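Long-range contacts in integral membrane indolylacetylinositol arabinosyltransferase EmbC (PDB 7BVE), which probably transfers arabinose units to build the arabinan of the mycobacterial cell wall, and binds the drug ethambutol: residues A[277-282]-A[381-386]; A[310-315]-A[422-427]; A[373-378]-A[578-583]. One frame throughout, in Å; residues are numbered along the deposited sequence.

Contact 1 of 3, residues A[277-282]-A[381-386]; sequences TADDGY and GLRPEP. With 95E (Ethambutol), chain G; PO4 (phosphate ion), chain F.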
ATOM      1  N   THR A 277       5.624  22.910  -5.014  1.00 15.07           N
ATOM      2  CA  THR A 277       5.872  21.479  -5.008  1.00 15.07           C
ATOM      3  C   THR A 277       6.884  21.124  -3.925  1.00 15.07           C
ATOM      4  O   THR A 277       7.390  21.983  -3.200  1.00 15.07           O
ATOM      5  CB  THR A 277       6.345  21.016  -6.381  1.00 15.07           C
ATOM      6  OG1 THR A 277       7.567  21.677  -6.719  1.00 15.07           O
ATOM      7  CG2 THR A 277       5.308  21.348  -7.419  1.00 15.07           C
ATOM      8  N   ALA A 278       7.186  19.833  -3.805  1.00 16.64           N
ATOM      9  CA  ALA A 278       8.115  19.390  -2.775  1.00 16.64           C
ATOM     10  C   ALA A 278       9.554  19.757  -3.113  1.00 16.64           C
ATOM     11  O   ALA A 278      10.310  20.180  -2.235  1.00 16.64           O
ATOM     12  CB  ALA A 278       7.988  17.885  -2.568  1.00 16.64           C
ATOM     13  N   ASP A 279       9.947  19.614  -4.376  1.00 20.18           N
ATOM     14  CA  ASP A 279      11.342  19.758  -4.776  1.00 20.18           C
ATOM     15  C   ASP A 279      11.572  21.133  -5.394  1.00 20.18           C
ATOM     16  O   ASP A 279      11.718  21.289  -6.600  1.00 20.18           O
ATOM     17  CB  ASP A 279      11.716  18.647  -5.737  1.00 20.18           C
ATOM     18  CG  ASP A 279      11.647  17.294  -5.096  1.00 20.18           C
ATOM     19  OD1 ASP A 279      11.889  17.211  -3.879  1.00 20.18           O
ATOM     20  OD2 ASP A 279      11.338  16.312  -5.796  1.00 20.18           O
ATOM     21  N   ASP A 280      11.623  22.136  -4.544  1.00 15.07           N
ATOM     22  CA  ASP A 280      12.031  23.464  -4.969  1.00 15.07           C
ATOM     23  C   ASP A 280      13.275  23.942  -4.252  1.00 15.07           C
ATOM     24  O   ASP A 280      14.149  24.545  -4.878  1.00 15.07           O
ATOM     25  CB  ASP A 280      10.906  24.468  -4.738  1.00 15.07           C
ATOM     26  CG  ASP A 280       9.711  24.205  -5.604  1.00 15.07           C
ATOM     27  OD1 ASP A 280       9.880  23.613  -6.688  1.00 15.07           O
ATOM     28  OD2 ASP A 280       8.600  24.596  -5.203  1.00 15.07           O
ATOM     29  N   GLY A 281      13.377  23.681  -2.951  1.00 15.07           N
ATOM     30  CA  GLY A 281      14.599  24.001  -2.244  1.00 15.07           C
ATOM     31  C   GLY A 281      15.739  23.091  -2.637  1.00 15.07           C
ATOM     32  O   GLY A 281      16.903  23.493  -2.608  1.00 15.07           O
ATOM     33  N   TYR A 282      15.405  21.869  -3.048  1.00 15.07           N
ATOM     34  CA  TYR A 282      16.361  20.905  -3.574  1.00 15.07           C
ATOM     35  C   TYR A 282      17.077  21.465  -4.798  1.00 15.07           C
ATOM     36  O   TYR A 282      18.306  21.613  -4.818  1.00 15.07           O
ATOM     37  CB  TYR A 282      15.597  19.632  -3.929  1.00 15.07           C
ATOM     38  CG  TYR A 282      16.424  18.393  -4.103  1.00 15.07           C
ATOM     39  CD1 TYR A 282      16.995  18.078  -5.314  1.00 15.07           C
ATOM     40  CD2 TYR A 282      16.663  17.551  -3.038  1.00 15.07           C
ATOM     41  CE1 TYR A 282      17.759  16.947  -5.458  1.00 15.07           C
ATOM     42  CE2 TYR A 282      17.420  16.421  -3.176  1.00 15.07           C
ATOM     43  CZ  TYR A 282      17.970  16.129  -4.382  1.00 15.07           C
ATOM     44  OH  TYR A 282      18.730  14.999  -4.515  1.00 15.07           O
ATOM     45  N   GLY A 381       6.340  25.185  -9.631  1.00 15.07           N
ATOM     46  CA  GLY A 381       7.644  25.019  -9.040  1.00 15.07           C
ATOM     47  C   GLY A 381       8.760  25.048 -10.046  1.00 15.07           C
ATOM     48  O   GLY A 381       8.602  25.543 -11.162  1.00 15.07           O
ATOM     49  N   LEU A 382       9.898  24.502  -9.635  1.00 15.07           N
ATOM     50  CA  LEU A 382      11.122  24.511 -10.420  1.00 15.07           C
ATOM     51  C   LEU A 382      11.425  23.169 -11.066  1.00 15.07           C
ATOM     52  O   LEU A 382      12.487  23.014 -11.666  1.00 15.07           O
ATOM     53  CB  LEU A 382      12.295  24.935  -9.536  1.00 15.07           C
ATOM     54  CG  LEU A 382      12.190  26.338  -8.956  1.00 15.07           C
ATOM     55  CD1 LEU A 382      13.352  26.617  -8.049  1.00 15.07           C
ATOM     56  CD2 LEU A 382      12.144  27.331 -10.068  1.00 15.07           C
ATOM     57  N   ARG A 383      10.507  22.210 -10.977  1.00 16.55           N
ATOM     58  CA  ARG A 383      10.707  20.875 -11.520  1.00 16.55           C
ATOM     59  C   ARG A 383      10.706  20.902 -13.052  1.00 16.55           C
ATOM     60  O   ARG A 383      10.320  21.903 -13.657  1.00 16.55           O
ATOM     61  CB  ARG A 383       9.621  19.955 -10.959  1.00 16.55           C
ATOM     62  CG  ARG A 383       9.901  19.580  -9.525  1.00 16.55           C
ATOM     63  CD  ARG A 383       9.005  18.494  -9.003  1.00 16.55           C
ATOM     64  NE  ARG A 383       9.172  17.241  -9.748  1.00 16.55           N
ATOM     65  CZ  ARG A 383      10.147  16.374  -9.528  1.00 16.55           C
ATOM     66  NH1 ARG A 383      11.063  16.617  -8.602  1.00 16.55           N
ATOM     67  NH2 ARG A 383      10.226  15.271 -10.247  1.00 16.55           N
ATOM     68  N   PRO A 384      11.170  19.841 -13.719  1.00 15.07           N
ATOM     69  CA  PRO A 384      11.162  19.850 -15.184  1.00 15.07           C
ATOM     70  C   PRO A 384       9.811  19.588 -15.829  1.00 15.07           C
ATOM     71  O   PRO A 384       9.750  19.526 -17.056  1.00 15.07           O
ATOM     72  CB  PRO A 384      12.149  18.729 -15.536  1.00 15.07           C
ATOM     73  CG  PRO A 384      12.107  17.829 -14.414  1.00 15.07           C
ATOM     74  CD  PRO A 384      11.954  18.685 -13.222  1.00 15.07           C
ATOM     75  N   GLU A 385       8.734  19.456 -15.065  1.00 15.07           N
ATOM     76  CA  GLU A 385       7.405  19.098 -15.555  1.00 15.07           C
ATOM     77  C   GLU A 385       6.782  20.106 -16.538  1.00 15.07           C
ATOM     78  O   GLU A 385       6.223  19.661 -17.551  1.00 15.07           O
ATOM     79  CB  GLU A 385       6.481  18.866 -14.355  1.00 15.07           C
ATOM     80  CG  GLU A 385       7.008  17.886 -13.338  1.00 15.07           C
ATOM     81  CD  GLU A 385       7.017  16.483 -13.845  1.00 15.07           C
ATOM     82  OE1 GLU A 385       6.109  16.152 -14.622  1.00 15.07           O
ATOM     83  OE2 GLU A 385       7.923  15.713 -13.472  1.00 15.07           O
ATOM     84  N   PRO A 386       6.840  21.443 -16.326  1.00 15.07           N
ATOM     85  CA  PRO A 386       6.353  22.335 -17.393  1.00 15.07           C
ATOM     86  C   PRO A 386       7.182  22.319 -18.664  1.00 15.07           C
ATOM     87  O   PRO A 386       6.626  22.515 -19.754  1.00 15.07           O
ATOM     88  CB  PRO A 386       6.390  23.714 -16.733  1.00 15.07           C
ATOM     89  CG  PRO A 386       7.310  23.603 -15.641  1.00 15.07           C
ATOM     90  CD  PRO A 386       7.134  22.247 -15.119  1.00 15.07           C
TER
HETATM   91  C2  95E G1103      17.044  14.580  -8.019  1.00 65.27           C
HETATM   92  O12 95E G1103      10.170  13.704  -3.146  1.00 65.27           O
HETATM   93  C11 95E G1103      10.905  13.695  -4.076  1.00 65.27           C
HETATM   94  C10 95E G1103      12.373  13.301  -3.914  1.00 65.27           C
HETATM   95  C13 95E G1103      12.788  13.299  -2.448  1.00 65.27           C
HETATM   96  C14 95E G1103      13.093  11.895  -1.936  1.00 65.27           C
HETATM   97  N9  95E G1103      13.214  14.234  -4.633  1.00 65.27           N
HETATM   98  C8  95E G1103      13.463  13.687  -5.947  1.00 65.27           C
HETATM   99  C7  95E G1103      14.899  13.968  -6.361  1.00 65.27           C
HETATM  100  N6  95E G1103      14.998  15.290  -6.934  1.00 65.27           N
HETATM  101  C3  95E G1103      15.646  15.149  -8.216  1.00 65.27           C
HETATM  102  O1  95E G1103      17.253  13.453  -8.310  1.00 65.27           O
HETATM  103  C4  95E G1103      15.728  16.517  -8.871  1.00 65.27           C
HETATM  104  C5  95E G1103      14.518  17.358  -8.484  1.00 65.27           C
HETATM  105  P   PO4 F1102      12.996  12.309  -9.729  1.00 81.26           P
HETATM  106  O1  PO4 F1102      12.845  13.452 -10.701  1.00 81.26           O
HETATM  107  O2  PO4 F1102      12.125  12.553  -8.525  1.00 81.26           O
HETATM  108  O3  PO4 F1102      12.588  11.026 -10.407  1.00 81.26           O
HETATM  109  O4  PO4 F1102      14.432  12.196  -9.286  1.00 81.26           O
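R383 reaches from the loop ahead of helix 385-405 across to the loop that opens helix 281-293. Its CG leaves CB anti to the carbonyl carbon, beside the backbone N, and lies 3.8 Å from the carbonyl O of D279. CD follows at 4.2 Å from OG1 of T277, with the two side chains crossing obliquely. The chain then bends at chi3 (62°), which turns the guanidinium back toward the D279 carboxylate. There NH1 forms a salt bridge of 2.8 Å with D279 OD2, although the two planes stand 52° apart, so the groups meet obliquely rather than as a flat, two-pronged pair. The same NH1 lies 3.5 Å from C5 of ethambutol. At the other tip NH2 donates to O1 of the phosphate ion (3.2 Å), which sits at the guanidinium edge and is also hydrogen-bonded to OG1 of T570, while E385 OE2 lies at long salt-bridge distance from NH2.

D279 OD2 is shared, since ethambutol N9 comes within 3.0 Å of it, and the Y282 ring presents one face to the other ethambutol nitrogen, N6. Nearer the backbone, L382 N donates an almost straight bond (3.1 Å, 166°) to D280 OD1, entering from above the carboxylate plane and tying the two loops together. Adjacent aspartates just ahead of a helix are consistent with the acidic loop motif of GT-C glycosyltransferases. With R383 NH1 and the drug's N9 both near OD2, D279 would be expected to stay ionised, so its negative charge could balance both partners within this buried pocket.

Contact 2 of 3, residues A[310-315]-A[422-427]; sequences FGWYYD and LFSGPT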
ATOM      1  N   PHE A 310      21.167  14.412 -17.169  1.00 15.07           N
ATOM      2  CA  PHE A 310      19.932  15.149 -16.986  1.00 15.07           C
ATOM      3  C   PHE A 310      20.207  16.492 -16.334  1.00 15.07           C
ATOM      4  O   PHE A 310      21.197  16.669 -15.627  1.00 15.07           O
ATOM      5  CB  PHE A 310      18.941  14.374 -16.134  1.00 15.07           C
ATOM      6  CG  PHE A 310      18.543  13.063 -16.722  1.00 15.07           C
ATOM      7  CD1 PHE A 310      17.727  13.006 -17.828  1.00 15.07           C
ATOM      8  CD2 PHE A 310      18.949  11.884 -16.138  1.00 15.07           C
ATOM      9  CE1 PHE A 310      17.354  11.798 -18.366  1.00 15.07           C
ATOM     10  CE2 PHE A 310      18.575  10.675 -16.670  1.00 15.07           C
ATOM     11  CZ  PHE A 310      17.776  10.634 -17.783  1.00 15.07           C
ATOM     12  N   GLY A 311      19.312  17.440 -16.582  1.00 15.07           N
ATOM     13  CA  GLY A 311      19.422  18.749 -15.985  1.00 15.07           C
ATOM     14  C   GLY A 311      20.314  19.700 -16.749  1.00 15.07           C
ATOM     15  O   GLY A 311      21.269  20.238 -16.188  1.00 15.07           O
ATOM     16  N   TRP A 312      20.024  19.912 -18.029  1.00 15.07           N
ATOM     17  CA  TRP A 312      20.746  20.910 -18.801  1.00 15.07           C
ATOM     18  C   TRP A 312      20.326  22.329 -18.466  1.00 15.07           C
ATOM     19  O   TRP A 312      21.049  23.268 -18.810  1.00 15.07           O
ATOM     20  CB  TRP A 312      20.558  20.667 -20.304  1.00 15.07           C
ATOM     21  CG  TRP A 312      19.132  20.654 -20.763  1.00 15.07           C
ATOM     22  CD1 TRP A 312      18.330  19.566 -20.880  1.00 15.07           C
ATOM     23  CD2 TRP A 312      18.337  21.781 -21.152  1.00 15.07           C
ATOM     24  NE1 TRP A 312      17.089  19.938 -21.319  1.00 15.07           N
ATOM     25  CE2 TRP A 312      17.066  21.294 -21.492  1.00 15.07           C
ATOM     26  CE3 TRP A 312      18.577  23.155 -21.245  1.00 15.07           C
ATOM     27  CZ2 TRP A 312      16.039  22.127 -21.917  1.00 15.07           C
ATOM     28  CZ3 TRP A 312      17.558  23.978 -21.663  1.00 15.07           C
ATOM     29  CH2 TRP A 312      16.305  23.462 -21.995  1.00 15.07           C
ATOM     30  N   TYR A 313      19.182  22.510 -17.817  1.00 15.07           N
ATOM     31  CA  TYR A 313      18.603  23.821 -17.583  1.00 15.07           C
ATOM     32  C   TYR A 313      18.853  24.323 -16.167  1.00 15.07           C
ATOM     33  O   TYR A 313      18.477  25.458 -15.843  1.00 15.07           O
ATOM     34  CB  TYR A 313      17.101  23.778 -17.887  1.00 15.07           C
ATOM     35  CG  TYR A 313      16.305  23.008 -16.876  1.00 15.07           C
ATOM     36  CD1 TYR A 313      16.219  21.625 -16.927  1.00 15.07           C
ATOM     37  CD2 TYR A 313      15.607  23.675 -15.878  1.00 15.07           C
ATOM     38  CE1 TYR A 313      15.503  20.932 -15.983  1.00 15.07           C
ATOM     39  CE2 TYR A 313      14.891  22.997 -14.940  1.00 15.07           C
ATOM     40  CZ  TYR A 313      14.836  21.632 -14.996  1.00 15.07           C
ATOM     41  OH  TYR A 313      14.107  20.977 -14.046  1.00 15.07           O
ATOM     42  N   TYR A 314      19.479  23.507 -15.317  1.00 15.07           N
ATOM     43  CA  TYR A 314      19.874  23.961 -13.990  1.00 15.07           C
ATOM     44  C   TYR A 314      20.952  25.027 -14.070  1.00 15.07           C
ATOM     45  O   TYR A 314      21.051  25.880 -13.187  1.00 15.07           O
ATOM     46  CB  TYR A 314      20.385  22.791 -13.163  1.00 15.07           C
ATOM     47  CG  TYR A 314      19.372  21.737 -12.807  1.00 15.07           C
ATOM     48  CD1 TYR A 314      18.021  21.997 -12.848  1.00 15.07           C
ATOM     49  CD2 TYR A 314      19.780  20.467 -12.444  1.00 15.07           C
ATOM     50  CE1 TYR A 314      17.104  21.025 -12.529  1.00 15.07           C
ATOM     51  CE2 TYR A 314      18.874  19.495 -12.122  1.00 15.07           C
ATOM     52  CZ  TYR A 314      17.540  19.778 -12.167  1.00 15.07           C
ATOM     53  OH  TYR A 314      16.634  18.800 -11.851  1.00 15.07           O
ATOM     54  N   ASP A 315      21.753  25.012 -15.132  1.00 15.07           N
ATOM     55  CA  ASP A 315      22.733  26.069 -15.337  1.00 15.07           C
ATOM     56  C   ASP A 315      22.058  27.367 -15.756  1.00 15.07           C
ATOM     57  O   ASP A 315      22.512  28.460 -15.390  1.00 15.07           O
ATOM     58  CB  ASP A 315      23.747  25.617 -16.375  1.00 15.07           C
ATOM     59  CG  ASP A 315      24.596  24.466 -15.884  1.00 15.07           C
ATOM     60  OD1 ASP A 315      24.901  24.426 -14.674  1.00 15.07           O
ATOM     61  OD2 ASP A 315      24.931  23.582 -16.697  1.00 15.07           O
ATOM     62  N   LEU A 422      13.801  15.134 -23.765  1.00 15.07           N
ATOM     63  CA  LEU A 422      14.045  13.798 -23.239  1.00 15.07           C
ATOM     64  C   LEU A 422      15.055  13.823 -22.101  1.00 15.07           C
ATOM     65  O   LEU A 422      15.014  12.960 -21.220  1.00 15.07           O
ATOM     66  CB  LEU A 422      14.527  12.887 -24.365  1.00 15.07           C
ATOM     67  CG  LEU A 422      14.731  11.397 -24.110  1.00 15.07           C
ATOM     68  CD1 LEU A 422      13.413  10.735 -23.813  1.00 15.07           C
ATOM     69  CD2 LEU A 422      15.392  10.757 -25.306  1.00 15.07           C
ATOM     70  N   PHE A 423      15.955  14.806 -22.089  1.00 15.07           N
ATOM     71  CA  PHE A 423      17.015  14.895 -21.097  1.00 15.07           C
ATOM     72  C   PHE A 423      16.814  16.043 -20.121  1.00 15.07           C
ATOM     73  O   PHE A 423      17.787  16.573 -19.583  1.00 15.07           O
ATOM     74  CB  PHE A 423      18.371  15.022 -21.783  1.00 15.07           C
ATOM     75  CG  PHE A 423      18.778  13.796 -22.522  1.00 15.07           C
ATOM     76  CD1 PHE A 423      19.282  12.704 -21.842  1.00 15.07           C
ATOM     77  CD2 PHE A 423      18.654  13.729 -23.895  1.00 15.07           C
ATOM     78  CE1 PHE A 423      19.650  11.570 -22.516  1.00 15.07           C
ATOM     79  CE2 PHE A 423      19.022  12.595 -24.576  1.00 15.07           C
ATOM     80  CZ  PHE A 423      19.522  11.516 -23.885  1.00 15.07           C
ATOM     81  N   SER A 424      15.573  16.451 -19.891  1.00 15.07           N
ATOM     82  CA  SER A 424      15.289  17.409 -18.835  1.00 15.07           C
ATOM     83  C   SER A 424      15.280  16.733 -17.477  1.00 15.07           C
ATOM     84  O   SER A 424      15.865  17.246 -16.521  1.00 15.07           O
ATOM     85  CB  SER A 424      13.944  18.088 -19.084  1.00 15.07           C
ATOM     86  OG  SER A 424      13.968  18.841 -20.276  1.00 15.07           O
ATOM     87  N   GLY A 425      14.618  15.592 -17.385  1.00 15.07           N
ATOM     88  CA  GLY A 425      14.620  14.779 -16.201  1.00 15.07           C
ATOM     89  C   GLY A 425      14.322  13.354 -16.595  1.00 15.07           C
ATOM     90  O   GLY A 425      14.067  13.065 -17.767  1.00 15.07           O
ATOM     91  N   PRO A 426      14.345  12.430 -15.632  1.00 17.93           N
ATOM     92  CA  PRO A 426      14.039  11.027 -15.956  1.00 17.93           C
ATOM     93  C   PRO A 426      12.592  10.792 -16.335  1.00 17.93           C
ATOM     94  O   PRO A 426      12.287   9.762 -16.945  1.00 17.93           O
ATOM     95  CB  PRO A 426      14.402  10.285 -14.665  1.00 17.93           C
ATOM     96  CG  PRO A 426      15.334  11.188 -13.958  1.00 17.93           C
ATOM     97  CD  PRO A 426      14.869  12.570 -14.269  1.00 17.93           C
ATOM     98  N   THR A 427      11.695  11.717 -16.006  1.00 15.91           N
ATOM     99  CA  THR A 427      10.301  11.662 -16.417  1.00 15.91           C
ATOM    100  C   THR A 427      10.092  12.136 -17.844  1.00 15.91           C
ATOM    101  O   THR A 427       8.967  12.065 -18.343  1.00 15.91           O
ATOM    102  CB  THR A 427       9.448  12.504 -15.472  1.00 15.91           C
ATOM    103  OG1 THR A 427       9.823  13.880 -15.591  1.00 15.91           O
ATOM    104  CG2 THR A 427       9.693  12.077 -14.056  1.00 15.91           C
TER
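F310 lies in the loop ahead of helix 314-320 and lays its ring along the chain that follows helix 409-422. P426 N stands 4.0 Å above one face of that ring, displaced toward its rim, and L422 O lies at the edge. F310 CE1 also meets F423 CD1 at 4.1 Å, so one face of the ring is met by P426 and its rim by F423 and L422. At G311 the backbone takes up left-handed torsions, and its N-H makes a weak hydrogen bond to F423 O (3.5 Å, 147°). W312 follows with CG in the crowded position between its backbone N and carbonyl carbon, and this swings the indole edge onto the same carbonyl, with CD1 3.3 Å from F423 O. Its NE1 is weakly bonded to S424 OG at 3.5 Å and, again weakly, to L420 O, so two acceptors share one donor. Y313 has the same crowded first torsion; the edge of its ring faces S424 O, which lies in the ring plane 3.7 Å from CE1. Y314 instead folds its ring back beneath G311 CA and turns to helix 281-293 and to ethambutol. This is loop-on-loop packing in the GT-C-type region, with aromatic side chains docked on backbone carbonyls; it borders the ethambutol pocket, to which Y314 contributes directly, while the P426 side chain lies about 6 Å from the drug.

Contact 3 of 3, residues A[373-378]-A[578-583]; sequences AFWLPL and VFAGLA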
ATOM      1  N   ALA A 373      -6.785  22.407 -14.168  1.00 15.07           N
ATOM      2  CA  ALA A 373      -6.861  21.347 -13.168  1.00 15.07           C
ATOM      3  C   ALA A 373      -5.607  20.492 -13.143  1.00 15.07           C
ATOM      4  O   ALA A 373      -5.279  19.908 -12.107  1.00 15.07           O
ATOM      5  CB  ALA A 373      -8.086  20.474 -13.424  1.00 15.07           C
ATOM      6  N   PHE A 374      -4.900  20.391 -14.261  1.00 15.07           N
ATOM      7  CA  PHE A 374      -3.573  19.785 -14.223  1.00 15.07           C
ATOM      8  C   PHE A 374      -2.455  20.748 -13.851  1.00 15.07           C
ATOM      9  O   PHE A 374      -1.503  20.335 -13.185  1.00 15.07           O
ATOM     10  CB  PHE A 374      -3.242  19.138 -15.561  1.00 15.07           C
ATOM     11  CG  PHE A 374      -3.616  17.711 -15.635  1.00 15.07           C
ATOM     12  CD1 PHE A 374      -2.726  16.764 -15.141  1.00 15.07           C
ATOM     13  CD2 PHE A 374      -4.807  17.286 -16.155  1.00 15.07           C
ATOM     14  CE1 PHE A 374      -3.019  15.446 -15.185  1.00 15.07           C
ATOM     15  CE2 PHE A 374      -5.110  15.957 -16.212  1.00 15.07           C
ATOM     16  CZ  PHE A 374      -4.211  15.028 -15.715  1.00 15.07           C
ATOM     17  N   TRP A 375      -2.537  22.015 -14.255  1.00 15.07           N
ATOM     18  CA  TRP A 375      -1.429  22.934 -14.038  1.00 15.07           C
ATOM     19  C   TRP A 375      -1.308  23.358 -12.587  1.00 15.07           C
ATOM     20  O   TRP A 375      -0.194  23.462 -12.072  1.00 15.07           O
ATOM     21  CB  TRP A 375      -1.587  24.180 -14.902  1.00 15.07           C
ATOM     22  CG  TRP A 375      -0.379  25.039 -14.842  1.00 15.07           C
ATOM     23  CD1 TRP A 375      -0.163  26.098 -14.021  1.00 15.07           C
ATOM     24  CD2 TRP A 375       0.786  24.915 -15.647  1.00 15.07           C
ATOM     25  NE1 TRP A 375       1.071  26.633 -14.251  1.00 15.07           N
ATOM     26  CE2 TRP A 375       1.673  25.923 -15.251  1.00 15.07           C
ATOM     27  CE3 TRP A 375       1.168  24.042 -16.665  1.00 15.07           C
ATOM     28  CZ2 TRP A 375       2.910  26.075 -15.824  1.00 15.07           C
ATOM     29  CZ3 TRP A 375       2.391  24.202 -17.236  1.00 15.07           C
ATOM     30  CH2 TRP A 375       3.245  25.217 -16.825  1.00 15.07           C
ATOM     31  N   LEU A 376      -2.431  23.648 -11.918  1.00 15.07           N
ATOM     32  CA  LEU A 376      -2.334  24.315 -10.620  1.00 15.07           C
ATOM     33  C   LEU A 376      -1.804  23.417  -9.500  1.00 15.07           C
ATOM     34  O   LEU A 376      -0.870  23.850  -8.807  1.00 15.07           O
ATOM     35  CB  LEU A 376      -3.669  24.982 -10.265  1.00 15.07           C
ATOM     36  CG  LEU A 376      -4.203  26.071 -11.192  1.00 15.07           C
ATOM     37  CD1 LEU A 376      -5.440  26.670 -10.587  1.00 15.07           C
ATOM     38  CD2 LEU A 376      -3.193  27.137 -11.492  1.00 15.07           C
ATOM     39  N   PRO A 377      -2.295  22.192  -9.261  1.00 15.07           N
ATOM     40  CA  PRO A 377      -1.698  21.406  -8.175  1.00 15.07           C
ATOM     41  C   PRO A 377      -0.352  20.772  -8.482  1.00 15.07           C
ATOM     42  O   PRO A 377       0.271  20.244  -7.559  1.00 15.07           O
ATOM     43  CB  PRO A 377      -2.738  20.319  -7.929  1.00 15.07           C
ATOM     44  CG  PRO A 377      -3.386  20.144  -9.166  1.00 15.07           C
ATOM     45  CD  PRO A 377      -3.485  21.482  -9.774  1.00 15.07           C
ATOM     46  N   LEU A 378       0.129  20.795  -9.721  1.00 15.07           N
ATOM     47  CA  LEU A 378       1.252  19.954 -10.109  1.00 15.07           C
ATOM     48  C   LEU A 378       2.426  20.680 -10.743  1.00 15.07           C
ATOM     49  O   LEU A 378       3.506  20.088 -10.809  1.00 15.07           O
ATOM     50  CB  LEU A 378       0.782  18.859 -11.077  1.00 15.07           C
ATOM     51  CG  LEU A 378      -0.055  17.718 -10.508  1.00 15.07           C
ATOM     52  CD1 LEU A 378      -0.689  16.919 -11.601  1.00 15.07           C
ATOM     53  CD2 LEU A 378       0.825  16.820  -9.693  1.00 15.07           C
ATOM     54  N   VAL A 578       3.266  16.023 -16.517  1.00 15.07           N
ATOM     55  CA  VAL A 578       3.597  16.029 -17.940  1.00 15.07           C
ATOM     56  C   VAL A 578       2.374  15.967 -18.833  1.00 15.07           C
ATOM     57  O   VAL A 578       2.499  16.170 -20.045  1.00 15.07           O
ATOM     58  CB  VAL A 578       4.505  14.841 -18.311  1.00 15.07           C
ATOM     59  CG1 VAL A 578       5.808  14.933 -17.593  1.00 15.07           C
ATOM     60  CG2 VAL A 578       3.836  13.541 -17.959  1.00 15.07           C
ATOM     61  N   PHE A 579       1.201  15.674 -18.282  1.00 15.07           N
ATOM     62  CA  PHE A 579      -0.025  15.556 -19.052  1.00 15.07           C
ATOM     63  C   PHE A 579      -0.807  16.851 -19.107  1.00 15.07           C
ATOM     64  O   PHE A 579      -1.973  16.831 -19.497  1.00 15.07           O
ATOM     65  CB  PHE A 579      -0.912  14.461 -18.469  1.00 15.07           C
ATOM     66  CG  PHE A 579      -0.343  13.087 -18.596  1.00 15.07           C
ATOM     67  CD1 PHE A 579      -0.427  12.397 -19.788  1.00 15.07           C
ATOM     68  CD2 PHE A 579       0.263  12.475 -17.517  1.00 15.07           C
ATOM     69  CE1 PHE A 579       0.095  11.130 -19.903  1.00 15.07           C
ATOM     70  CE2 PHE A 579       0.787  11.209 -17.629  1.00 15.07           C
ATOM     71  CZ  PHE A 579       0.703  10.540 -18.821  1.00 15.07           C
ATOM     72  N   ALA A 580      -0.209  17.973 -18.719  1.00 15.07           N
ATOM     73  CA  ALA A 580      -0.955  19.222 -18.676  1.00 15.07           C
ATOM     74  C   ALA A 580      -1.168  19.827 -20.054  1.00 15.07           C
ATOM     75  O   ALA A 580      -2.056  20.668 -20.210  1.00 15.07           O
ATOM     76  CB  ALA A 580      -0.246  20.224 -17.775  1.00 15.07           C
ATOM     77  N   GLY A 581      -0.385  19.427 -21.051  1.00 15.07           N
ATOM     78  CA  GLY A 581      -0.591  19.903 -22.407  1.00 15.07           C
ATOM     79  C   GLY A 581      -1.563  19.041 -23.180  1.00 15.07           C
ATOM     80  O   GLY A 581      -2.315  19.537 -24.019  1.00 15.07           O
ATOM     81  N   LEU A 582      -1.550  17.737 -22.903  1.00 15.07           N
ATOM     82  CA  LEU A 582      -2.461  16.796 -23.550  1.00 15.07           C
ATOM     83  C   LEU A 582      -3.861  16.861 -22.975  1.00 15.07           C
ATOM     84  O   LEU A 582      -4.804  16.371 -23.608  1.00 15.07           O
ATOM     85  CB  LEU A 582      -1.932  15.379 -23.385  1.00 15.07           C
ATOM     86  CG  LEU A 582      -0.551  15.111 -23.969  1.00 15.07           C
ATOM     87  CD1 LEU A 582      -0.077  13.750 -23.529  1.00 15.07           C
ATOM     88  CD2 LEU A 582      -0.574  15.223 -25.481  1.00 15.07           C
ATOM     89  N   ALA A 583      -4.014  17.449 -21.786  1.00 15.07           N
ATOM     90  CA  ALA A 583      -5.310  17.452 -21.116  1.00 15.07           C
ATOM     91  C   ALA A 583      -6.277  18.418 -21.777  1.00 15.07           C
ATOM     92  O   ALA A 583      -7.474  18.139 -21.851  1.00 15.07           O
ATOM     93  CB  ALA A 583      -5.143  17.790 -19.653  1.00 15.07           C
TER
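F374 carries a first torsion of -92° and a chi2 of -85° that stands its ring across the direction of the bond from CA to CB. Its neighbour W375 has CG anti to the backbone N (chi1 -172°), so the two aromatic side chains leave the helix in different directions while both still reach 578-583. F579, with CG anti to its carbonyl carbon, runs alongside F374 in the same direction.

The contact is carried chiefly by F374. Its CB rests against A580 CB at 3.9 Å, where the backbones also come nearest, and the ring then extends between F579 and A583. On one side CE1 meets F579 CB at 4.0 Å; on the other, CD2 touches A583 CB at 3.6 Å. The carbonyl O of F579 lies over the centre of one ring face, 4.2 Å above the plane. That oxygen also accepts a weak hydrogen bond from A583 N, within the turn that runs up to helix 582-592. W375 adds a lighter touch, with CE3 at the edge of the indole 4.2 Å from A580 CB. Thus two alanine methyls and the CB of F579 face the aromatic groups, and the side-chain pairs joining the segments are all apolar and buried. A kink in the first helix at P377, whose N has no bond to the preceding turn, falls just after these residues.

Around this core, helix 517-539 places L526 against both F374 and F579, and F579 stacks on F562 of helix 548-564. W375 leans on P386 of helix 385-405. The last turns of helix 361-378 thus meet the residues leading into helix 582-592 among the helices 385-405, 517-539 and 548-564, with no strand among these partners.

All three contacts lie in the helical GT-C region, and their segments alternate along the chain. Contact 1 is the most central and is buried around charges and bound ligands; contact 3, also buried, is purely apolar packing. Contact 2 is only partly buried and relies on weak bonds and aromatic edges. The loop and helix start at 381-386 join the set: Y313 of contact 2 packs on P384 and T427 meets E385, while V578 of contact 3 reaches E385 as well. Contacts 2 and 3 do not touch each other. Polar chemistry thus gathers at the pocket, with mixed packing on one flank and hydrophobic helix packing on another.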